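Long-range contact in mandelate racemase/muconate lactonizing enzyme (Roseovarius nubinhibens, PDB 2QDD), which is a magnesium-binding member of the enolase superfamily of unestablished reaction that probably abstracts a proton next to a substrate carboxylate: residues A[295-307]-A[321-333]. Sequence-based numbering, arbitrary orientation.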
loop_
_atom_site.group_PDB
_atom_site.type_symbol
_atom_site.label_atom_id
_atom_site.label_comp_id
_atom_site.label_asym_id
_atom_site.label_seq_id
_atom_site.Cartn_x
_atom_site.Cartn_y
_atom_site.Cartn_z
ATOM N N ASP A 295 16.251 30.325 -13.053
ATOM C CA ASP A 295 16.077 30.831 -11.698
ATOM C C ASP A 295 14.769 31.587 -11.508
ATOM O O ASP A 295 13.997 31.765 -12.456
ATOM C CB ASP A 295 17.307 31.605 -11.191
ATOM C CG ASP A 295 17.524 31.450 -9.671
ATOM O OD1 ASP A 295 18.543 31.947 -9.141
ATOM O OD2 ASP A 295 16.665 30.839 -8.998
ATOM N N VAL A 296 14.526 32.005 -10.268
ATOM C CA VAL A 296 13.245 32.539 -9.806
ATOM C C VAL A 296 13.036 33.948 -10.366
ATOM O O VAL A 296 11.914 34.341 -10.690
ATOM C CB VAL A 296 13.201 32.549 -8.249
ATOM C CG1 VAL A 296 11.931 33.187 -7.725
ATOM C CG2 VAL A 296 13.331 31.136 -7.708
ATOM N N GLY A 297 14.129 34.692 -10.491
ATOM C CA GLY A 297 14.095 36.009 -11.111
ATOM C C GLY A 297 15.436 36.703 -11.054
ATOM O O GLY A 297 16.425 36.139 -10.569
ATOM N N GLY A 298 15.462 37.932 -11.561
ATOM C CA GLY A 298 16.625 38.801 -11.430
ATOM C C GLY A 298 17.451 38.905 -12.690
ATOM O O GLY A 298 16.957 38.666 -13.794
ATOM N N THR A 299 18.721 39.258 -12.516
ATOM C CA THR A 299 19.547 39.710 -13.624
ATOM C C THR A 299 20.156 38.527 -14.361
ATOM O O THR A 299 19.984 37.371 -13.955
ATOM C CB THR A 299 20.683 40.655 -13.163
ATOM O OG1 THR A 299 21.718 39.894 -12.529
ATOM C CG2 THR A 299 20.173 41.722 -12.208
ATOM N N ALA A 300 20.893 38.837 -15.428
ATOM C CA ALA A 300 21.628 37.847 -16.209
ATOM C C ALA A 300 22.707 37.104 -15.418
ATOM O O ALA A 300 23.255 36.121 -15.905
ATOM C CB ALA A 300 22.220 38.493 -17.466
ATOM N N LEU A 301 23.001 37.566 -14.202
ATOM C CA LEU A 301 23.939 36.879 -13.318
ATOM C C LEU A 301 23.373 35.546 -12.785
ATOM O O LEU A 301 23.981 34.491 -12.985
ATOM C CB LEU A 301 24.410 37.804 -12.181
ATOM C CG LEU A 301 25.500 37.305 -11.218
ATOM C CD1 LEU A 301 26.705 36.796 -11.942
ATOM C CD2 LEU A 301 25.929 38.340 -10.217
ATOM N N ALA A 302 22.212 35.604 -12.133
ATOM C CA ALA A 302 21.435 34.407 -11.775
ATOM C C ALA A 302 21.024 33.544 -12.978
ATOM O O ALA A 302 21.103 32.317 -12.913
ATOM C CB ALA A 302 20.202 34.795 -10.954
ATOM N N ASP A 303 20.597 34.192 -14.065
ATOM C CA ASP A 303 20.198 33.511 -15.302
ATOM C C ASP A 303 21.307 32.669 -15.924
ATOM O O ASP A 303 21.037 31.596 -16.458
ATOM C CB ASP A 303 19.696 34.519 -16.329
ATOM C CG ASP A 303 18.344 35.088 -15.972
ATOM O OD1 ASP A 303 17.561 34.395 -15.284
ATOM O OD2 ASP A 303 18.059 36.235 -16.383
ATOM N N THR A 304 22.545 33.161 -15.835
ATOM C CA THR A 304 23.729 32.476 -16.365
ATOM C C THR A 304 24.099 31.266 -15.531
ATOM O O THR A 304 24.441 30.217 -16.081
ATOM C CB THR A 304 24.933 33.442 -16.453
ATOM O OG1 THR A 304 24.575 34.550 -17.283
ATOM C CG2 THR A 304 26.160 32.769 -17.037
ATOM N N ALA A 305 24.023 31.418 -14.209
ATOM C CA ALA A 305 24.264 30.327 -13.259
ATOM C C ALA A 305 23.409 29.090 -13.527
ATOM O O ALA A 305 23.918 27.969 -13.584
ATOM C CB ALA A 305 24.053 30.820 -11.843
ATOM N N ALA A 306 22.114 29.312 -13.713
ATOM C CA ALA A 306 21.167 28.233 -13.960
ATOM C C ALA A 306 21.274 27.664 -15.374
ATOM O O ALA A 306 20.999 26.484 -15.592
ATOM C CB ALA A 306 19.764 28.710 -13.684
ATOM N N LEU A 307 21.681 28.503 -16.326
ATOM C CA LEU A 307 21.877 28.074 -17.713
ATOM C C LEU A 307 23.103 27.189 -17.909
ATOM O O LEU A 307 23.133 26.369 -18.822
ATOM C CB LEU A 307 21.922 29.267 -18.670
ATOM C CG LEU A 307 21.346 28.954 -20.055
ATOM C CD1 LEU A 307 19.939 29.496 -20.203
ATOM C CD2 LEU A 307 22.241 29.483 -21.144
ATOM N N SER A 321 14.492 26.867 -21.017
ATOM C CA SER A 321 14.765 27.731 -19.875
ATOM C C SER A 321 13.986 29.034 -19.989
ATOM O O SER A 321 13.556 29.423 -21.070
ATOM C CB SER A 321 16.259 28.028 -19.766
ATOM O OG SER A 321 16.971 26.909 -19.270
ATOM N N TRP A 322 13.797 29.693 -18.854
ATOM C CA TRP A 322 13.269 31.045 -18.797
ATOM C C TRP A 322 14.422 31.967 -18.412
ATOM O O TRP A 322 15.280 31.598 -17.605
ATOM C CB TRP A 322 12.157 31.090 -17.752
ATOM C CG TRP A 322 11.485 32.408 -17.546
ATOM C CD1 TRP A 322 10.605 33.018 -18.384
ATOM C CD2 TRP A 322 11.607 33.261 -16.397
ATOM N NE1 TRP A 322 10.181 34.208 -17.839
ATOM C CE2 TRP A 322 10.780 34.379 -16.618
ATOM C CE3 TRP A 322 12.345 33.190 -15.208
ATOM C CZ2 TRP A 322 10.665 35.422 -15.693
ATOM C CZ3 TRP A 322 12.226 34.223 -14.284
ATOM C CH2 TRP A 322 11.394 35.326 -14.535
ATOM N N LEU A 323 14.457 33.154 -19.010
ATOM C CA LEU A 323 15.442 34.167 -18.639
ATOM C C LEU A 323 14.767 35.302 -17.881
ATOM O O LEU A 323 13.899 35.995 -18.421
ATOM C CB LEU A 323 16.164 34.697 -19.883
ATOM C CG LEU A 323 17.514 34.114 -20.331
ATOM C CD1 LEU A 323 17.780 32.684 -19.866
ATOM C CD2 LEU A 323 17.661 34.238 -21.844
ATOM N N GLY A 324 15.161 35.467 -16.620
ATOM C CA GLY A 324 14.644 36.530 -15.754
ATOM C C GLY A 324 14.852 37.938 -16.286
ATOM O O GLY A 324 13.940 38.770 -16.219
ATOM N N HIS A 325 16.042 38.189 -16.838
ATOM C CA HIS A 325 16.471 39.535 -17.220
ATOM C C HIS A 325 15.713 40.109 -18.418
ATOM O O HIS A 325 15.698 41.324 -18.623
ATOM C CB HIS A 325 17.988 39.596 -17.434
ATOM C CG HIS A 325 18.470 38.863 -18.647
ATOM N ND1 HIS A 325 19.035 37.608 -18.581
ATOM C CD2 HIS A 325 18.491 39.216 -19.955
ATOM C CE1 HIS A 325 19.373 37.213 -19.795
ATOM N NE2 HIS A 325 19.050 38.170 -20.648
ATOM N N ALA A 326 15.073 39.228 -19.184
ATOM C CA ALA A 326 14.158 39.614 -20.257
ATOM C C ALA A 326 12.946 40.420 -19.785
ATOM O O ALA A 326 12.320 41.131 -20.578
ATOM C CB ALA A 326 13.707 38.382 -21.029
ATOM N N HIS A 327 12.618 40.310 -18.500
ATOM C CA HIS A 327 11.440 40.968 -17.951
ATOM C C HIS A 327 11.779 42.243 -17.181
ATOM O O HIS A 327 10.884 42.938 -16.703
ATOM C CB HIS A 327 10.630 39.985 -17.101
ATOM C CG HIS A 327 10.036 38.866 -17.898
ATOM N ND1 HIS A 327 8.727 38.874 -18.328
ATOM C CD2 HIS A 327 10.582 37.722 -18.375
ATOM C CE1 HIS A 327 8.488 37.776 -19.025
ATOM N NE2 HIS A 327 9.599 37.062 -19.072
ATOM N N LEU A 328 13.073 42.544 -17.083
ATOM C CA LEU A 328 13.565 43.768 -16.449
ATOM C C LEU A 328 13.701 44.920 -17.446
ATOM O O LEU A 328 14.014 44.703 -18.621
ATOM C CB LEU A 328 14.924 43.523 -15.787
ATOM C CG LEU A 328 15.090 42.417 -14.744
ATOM C CD1 LEU A 328 16.564 42.293 -14.370
ATOM C CD2 LEU A 328 14.221 42.663 -13.508
ATOM N N ALA A 329 13.484 46.141 -16.959
ATOM C CA ALA A 329 13.702 47.355 -17.748
ATOM C C ALA A 329 15.126 47.908 -17.619
ATOM O O ALA A 329 15.587 48.658 -18.484
ATOM C CB ALA A 329 12.681 48.415 -17.377
ATOM N N ASP A 330 15.819 47.534 -16.544
ATOM C CA ASP A 330 17.214 47.927 -16.332
ATOM C C ASP A 330 18.187 46.758 -16.535
ATOM O O ASP A 330 17.795 45.592 -16.446
ATOM C CB ASP A 330 17.386 48.524 -14.932
ATOM C CG ASP A 330 18.256 49.772 -14.926
ATOM O OD1 ASP A 330 19.296 49.792 -15.625
ATOM O OD2 ASP A 330 17.899 50.734 -14.213
ATOM N N ASP A 331 19.451 47.082 -16.808
ATOM C CA ASP A 331 20.528 46.093 -16.892
ATOM C C ASP A 331 21.785 46.642 -16.206
ATOM O O ASP A 331 22.381 47.612 -16.684
ATOM C CB ASP A 331 20.822 45.747 -18.361
ATOM C CG ASP A 331 21.688 44.492 -18.533
ATOM O OD1 ASP A 331 22.251 43.961 -17.548
ATOM O OD2 ASP A 331 21.815 44.038 -19.687
ATOM N N PRO A 332 22.180 46.029 -15.073
ATOM C CA PRO A 332 23.411 46.353 -14.346
ATOM C C PRO A 332 24.679 45.645 -14.848
ATOM O O PRO A 332 25.784 45.984 -14.410
ATOM C CB PRO A 332 23.090 45.892 -12.928
ATOM C CG PRO A 332 22.200 44.722 -13.133
ATOM C CD PRO A 332 21.400 44.984 -14.382
ATOM N N ILE A 333 24.520 44.666 -15.738
ATOM C CA ILE A 333 25.659 43.972 -16.347
ATOM C C ILE A 333 25.525 43.867 -17.878
ATOM O O ILE A 333 25.354 42.765 -18.412
ATOM C CB ILE A 333 25.902 42.574 -15.705
ATOM C CG1 ILE A 333 24.574 41.860 -15.415
ATOM C CG2 ILE A 333 26.718 42.704 -14.421
ATOM C CD1 ILE A 333 24.709 40.367 -15.272
HETATM O O HOH W 1 16.995 31.642 -15.587
HETATM O O HOH W 2 13.684 39.009 -13.396
HETATM O O HOH W 3 20.668 41.691 -16.427
#
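The carboxylate of D303, on the first turn of helix 300-311, receives three N-H groups from the turn at G324 and H325. OD1 accepts from G324 N at 2.9 Å on the syn side but well out of the carboxylate plane, while OD2 takes H325 N at 2.8 Å through its syn lone pair. H325 ND1 reaches OD2 from the anti side at 2.8 Å, somewhat tilted from both planes, with a bent N-H...O angle of 137°. With chi1 at 70°, the imidazole folds back over its own backbone, which lets ring and amide share one oxygen; the carboxylate and imidazole planes stand 52° apart. Together these bonds fix the carboxylate's rotation and probably favour its charged form.

Water bridges extend the polar seam. Water 1 donates to D303 OD1 and W322 O and accepts from D295 N, and water 3 joins A300 N to D331 OD1.

Apolar contacts flank it. I333 CD1 lies 3.8 Å from A300 CB and also meets L301 CB, T299 CG2 rests on P332 CG at 3.7 Å, and L307 CD1 meets L323 CD1 at 3.9 Å. By contrast, the W322 ring edge faces a polar atom, with CE3 3.5 Å from D295 O.

T299 N-caps the helix, its OG1 accepting from L301 N and also bonded to E51 and Y37. The contact thus ties the loop and helix after strand 290-293 of the enolase-superfamily barrel to the following loop; V296's side chain lies about 7 Å from that of magnesium ligand D243, though this chain binds no metal.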